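Local coordinates for enoyl-acyl carrier protein reductase (Uncultured bacterium, PDB 6KIA) that probably catalyses the NADH-dependent reduction of enoyl-acyl carrier protein in fatty acid synthesis, as a triclosan-resistant enoyl-ACP reductase, at residues V23-L28 with K140-L145. Residues are numbered along the deposited sequence; the frame is centred on the assembly and turned at random.
Sequences VLFGEL and KVMAEL. With NAI (1,4-dihydronicotinamide adenine dinucleotide), chain D.
Val-23 and Leu-145 meet tip to tip where helix 120-146 packs on strand 21-25, a strand of the mixed, mainly parallel sheet of a Rossmann-type fold. CG2 of Val-23 faces the fork of the leucine, lying 3.8 Å from Leu-145 CD2 and 4.0 Å from Leu-145 CD1. With CG of Leu-145 anti to its own backbone N (chi1 -174°), both methyls are presented to the strand. Two residues further along the strand, the contact is looser: the Met-142 thioether chain bends so that its terminal CE comes obliquely upon the Phe-25 ring, 4.5 Å from CE1. Phe-157 touches both Val-23 and Leu-145, and Ile-82 also packs on Leu-145, so this end of the helix lies over strands 21-25, 155-159 and 80-83.

Past Phe-25 the chain turns to the cofactor. Glu-27 N donates to O2B of the NADH adenosine ribose over 3.0 Å (152° at the hydrogen), while the O3B hydroxyl donates a hydrogen bond to Glu-27 O, 2.7 Å away. Glu-27 OE2 is hydrogen-bonded to Thr-52 OG1 and Val-53 N.

Strand and helix thus meet through buried methyl groups and one aromatic ring, a dispersion contact without directional bonds, whereas the backbone of Glu-27, just past the strand's end, hydrogen-bonds both ribose hydroxyls.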
loop_
_atom_site.group_PDB
_atom_site.type_symbol
_atom_site.label_atom_id
_atom_site.label_comp_id
_atom_site.label_asym_id
_atom_site.label_seq_id
_atom_site.Cartn_x
_atom_site.Cartn_y
_atom_site.Cartn_z
ATOM N N VAL A 23 16.163 5.974 -0.641
ATOM C CA VAL A 23 16.106 4.797 -1.483
ATOM C C VAL A 23 14.675 4.294 -1.578
ATOM O O VAL A 23 14.096 3.911 -0.573
ATOM C CB VAL A 23 16.998 3.667 -0.958
ATOM C CG1 VAL A 23 16.948 2.470 -1.918
ATOM C CG2 VAL A 23 18.437 4.156 -0.814
ATOM N N LEU A 24 14.118 4.316 -2.783
ATOM C CA LEU A 24 12.766 3.815 -3.005
ATOM C C LEU A 24 12.823 2.327 -3.260
ATOM O O LEU A 24 13.294 1.889 -4.309
ATOM C CB LEU A 24 12.078 4.550 -4.162
ATOM C CG LEU A 24 10.579 4.212 -4.290
ATOM C CD1 LEU A 24 9.789 4.688 -3.057
ATOM C CD2 LEU A 24 9.991 4.743 -5.592
ATOM N N PHE A 25 12.368 1.551 -2.278
ATOM C CA PHE A 25 12.424 0.098 -2.363
ATOM C C PHE A 25 11.071 -0.426 -2.870
ATOM O O PHE A 25 10.238 -0.926 -2.103
ATOM C CB PHE A 25 12.814 -0.507 -1.006
ATOM C CG PHE A 25 13.301 -1.941 -1.104
ATOM C CD1 PHE A 25 14.602 -2.216 -1.523
ATOM C CD2 PHE A 25 12.449 -2.999 -0.834
ATOM C CE1 PHE A 25 15.052 -3.518 -1.630
ATOM C CE2 PHE A 25 12.904 -4.328 -0.935
ATOM C CZ PHE A 25 14.202 -4.581 -1.334
ATOM N N GLY A 26 10.877 -0.247 -4.178
ATOM C CA GLY A 26 9.624 -0.484 -4.880
ATOM C C GLY A 26 9.625 0.412 -6.107
ATOM O O GLY A 26 10.494 1.283 -6.227
ATOM N N GLU A 27 8.661 0.225 -7.014
ATOM C CA GLU A 27 8.577 1.084 -8.196
ATOM C C GLU A 27 7.522 2.162 -8.014
ATOM O O GLU A 27 6.534 1.966 -7.310
ATOM C CB GLU A 27 8.279 0.264 -9.460
ATOM C CG GLU A 27 9.398 -0.714 -9.821
ATOM C CD GLU A 27 9.197 -1.379 -11.168
ATOM O OE1 GLU A 27 8.029 -1.585 -11.583
ATOM O OE2 GLU A 27 10.218 -1.641 -11.841
ATOM N N LEU A 28 7.773 3.316 -8.633
ATOM C CA LEU A 28 6.923 4.482 -8.525
ATOM C C LEU A 28 5.942 4.511 -9.695
ATOM O O LEU A 28 6.367 4.480 -10.864
ATOM C CB LEU A 28 7.779 5.753 -8.525
ATOM C CG LEU A 28 6.987 7.037 -8.344
ATOM C CD1 LEU A 28 6.376 7.069 -6.937
ATOM C CD2 LEU A 28 7.947 8.223 -8.534
ATOM N N LYS A 140 23.173 -7.821 -4.504
ATOM C CA LYS A 140 23.647 -7.034 -5.651
ATOM C C LYS A 140 23.384 -5.538 -5.507
ATOM O O LYS A 140 24.298 -4.701 -5.632
ATOM C CB LYS A 140 22.991 -7.504 -6.948
ATOM C CG LYS A 140 23.850 -8.305 -7.909
ATOM C CD LYS A 140 24.083 -7.438 -9.143
ATOM C CE LYS A 140 24.329 -8.245 -10.402
ATOM N NZ LYS A 140 24.402 -7.350 -11.600
ATOM N N VAL A 141 22.119 -5.218 -5.243
ATOM C CA VAL A 141 21.682 -3.837 -5.138
ATOM C C VAL A 141 22.405 -3.127 -4.002
ATOM O O VAL A 141 22.903 -2.025 -4.185
ATOM C CB VAL A 141 20.163 -3.750 -4.902
ATOM C CG1 VAL A 141 19.772 -2.352 -4.515
ATOM C CG2 VAL A 141 19.414 -4.188 -6.152
ATOM N N MET A 142 22.510 -3.782 -2.849
ATOM C CA MET A 142 23.128 -3.163 -1.686
ATOM C C MET A 142 24.628 -2.987 -1.904
ATOM O O MET A 142 25.237 -2.034 -1.398
ATOM C CB MET A 142 22.860 -3.993 -0.426
ATOM C CG MET A 142 21.413 -3.976 0.003
ATOM S SD MET A 142 20.784 -2.312 0.314
ATOM C CE MET A 142 19.038 -2.666 0.272
ATOM N N ALA A 143 25.227 -3.907 -2.644
ATOM C CA ALA A 143 26.649 -3.781 -2.983
ATOM C C ALA A 143 26.859 -2.515 -3.793
ATOM O O ALA A 143 27.757 -1.706 -3.480
ATOM C CB ALA A 143 27.130 -4.989 -3.757
ATOM N N GLU A 144 25.979 -2.287 -4.771
ATOM C CA GLU A 144 26.098 -1.081 -5.592
ATOM C C GLU A 144 25.757 0.205 -4.817
ATOM O O GLU A 144 26.434 1.231 -4.946
ATOM C CB GLU A 144 25.212 -1.201 -6.829
ATOM C CG GLU A 144 25.510 -0.165 -7.887
ATOM C CD GLU A 144 24.807 -0.455 -9.195
ATOM O OE1 GLU A 144 24.649 -1.646 -9.530
ATOM O OE2 GLU A 144 24.405 0.507 -9.882
ATOM N N LEU A 145 24.717 0.142 -3.996
ATOM C CA LEU A 145 24.266 1.282 -3.219
ATOM C C LEU A 145 25.307 1.708 -2.182
ATOM O O LEU A 145 25.454 2.891 -1.895
ATOM C CB LEU A 145 22.959 0.938 -2.519
ATOM C CG LEU A 145 22.253 2.057 -1.775
ATOM C CD1 LEU A 145 21.769 3.148 -2.728
ATOM C CD2 LEU A 145 21.110 1.446 -0.980
HETATM P PA NAI D . 1.084 0.933 -6.461
HETATM O O1A NAI D . 1.472 2.276 -6.999
HETATM O O2A NAI D . 0.569 -0.086 -7.459
HETATM O O5B NAI D . 2.335 0.376 -5.652
HETATM C C5B NAI D . 2.560 -1.017 -5.580
HETATM C C4B NAI D . 4.061 -1.122 -5.169
HETATM O O4B NAI D . 4.313 -2.636 -4.941
HETATM C C3B NAI D . 4.864 -0.729 -6.092
HETATM O O3B NAI D . 6.027 0.017 -5.546
HETATM C C2B NAI D . 5.372 -2.119 -6.831
HETATM O O2B NAI D . 6.614 -1.850 -7.579
HETATM C C1B NAI D . 5.505 -2.946 -5.853
HETATM N N9A NAI D . 5.231 -4.336 -6.272
HETATM C C8A NAI D . 4.139 -4.997 -6.694
HETATM N N7A NAI D . 4.490 -6.257 -6.945
HETATM C C5A NAI D . 5.810 -6.382 -6.668
HETATM C C6A NAI D . 6.608 -7.509 -6.786
HETATM N N6A NAI D . 6.358 -8.860 -7.206
HETATM N N1A NAI D . 7.907 -7.403 -6.458
HETATM C C2A NAI D . 8.416 -6.205 -6.032
HETATM N N3A NAI D . 7.615 -5.081 -5.913
HETATM C C4A NAI D . 6.292 -5.195 -6.249
HETATM O O3 NAI D . -0.111 1.067 -5.326
HETATM P PN NAI D . -0.033 1.616 -3.810
HETATM O O1N NAI D . 0.500 3.015 -3.788
HETATM O O2N NAI D . -1.467 1.495 -3.322
HETATM O O5D NAI D . 0.928 0.632 -3.002
HETATM C C5D NAI D . 2.063 1.114 -2.302
HETATM C C4D NAI D . 1.951 0.631 -0.838
HETATM O O4D NAI D . 0.957 1.275 -0.257
HETATM C C3D NAI D . 1.569 -0.846 -0.784
HETATM O O3D NAI D . 2.362 -1.558 0.104
HETATM C C2D NAI D . 0.128 -0.769 -0.233
HETATM O O2D NAI D . -0.239 -2.071 0.345
HETATM C C1D NAI D . 0.170 0.221 0.619
HETATM N N1N NAI D . -1.145 0.769 0.951
HETATM C C2N NAI D . -2.101 1.007 -0.013
HETATM C C3N NAI D . -3.367 1.475 0.362
HETATM C C7N NAI D . -4.437 1.783 -0.685
HETATM O O7N NAI D . -5.618 1.885 -0.362
HETATM N N7N NAI D . -4.042 1.960 -2.037
HETATM C C4N NAI D . -3.684 1.731 1.688
HETATM C C5N NAI D . -2.689 1.536 2.653
HETATM C C6N NAI D . -1.431 1.052 2.277
#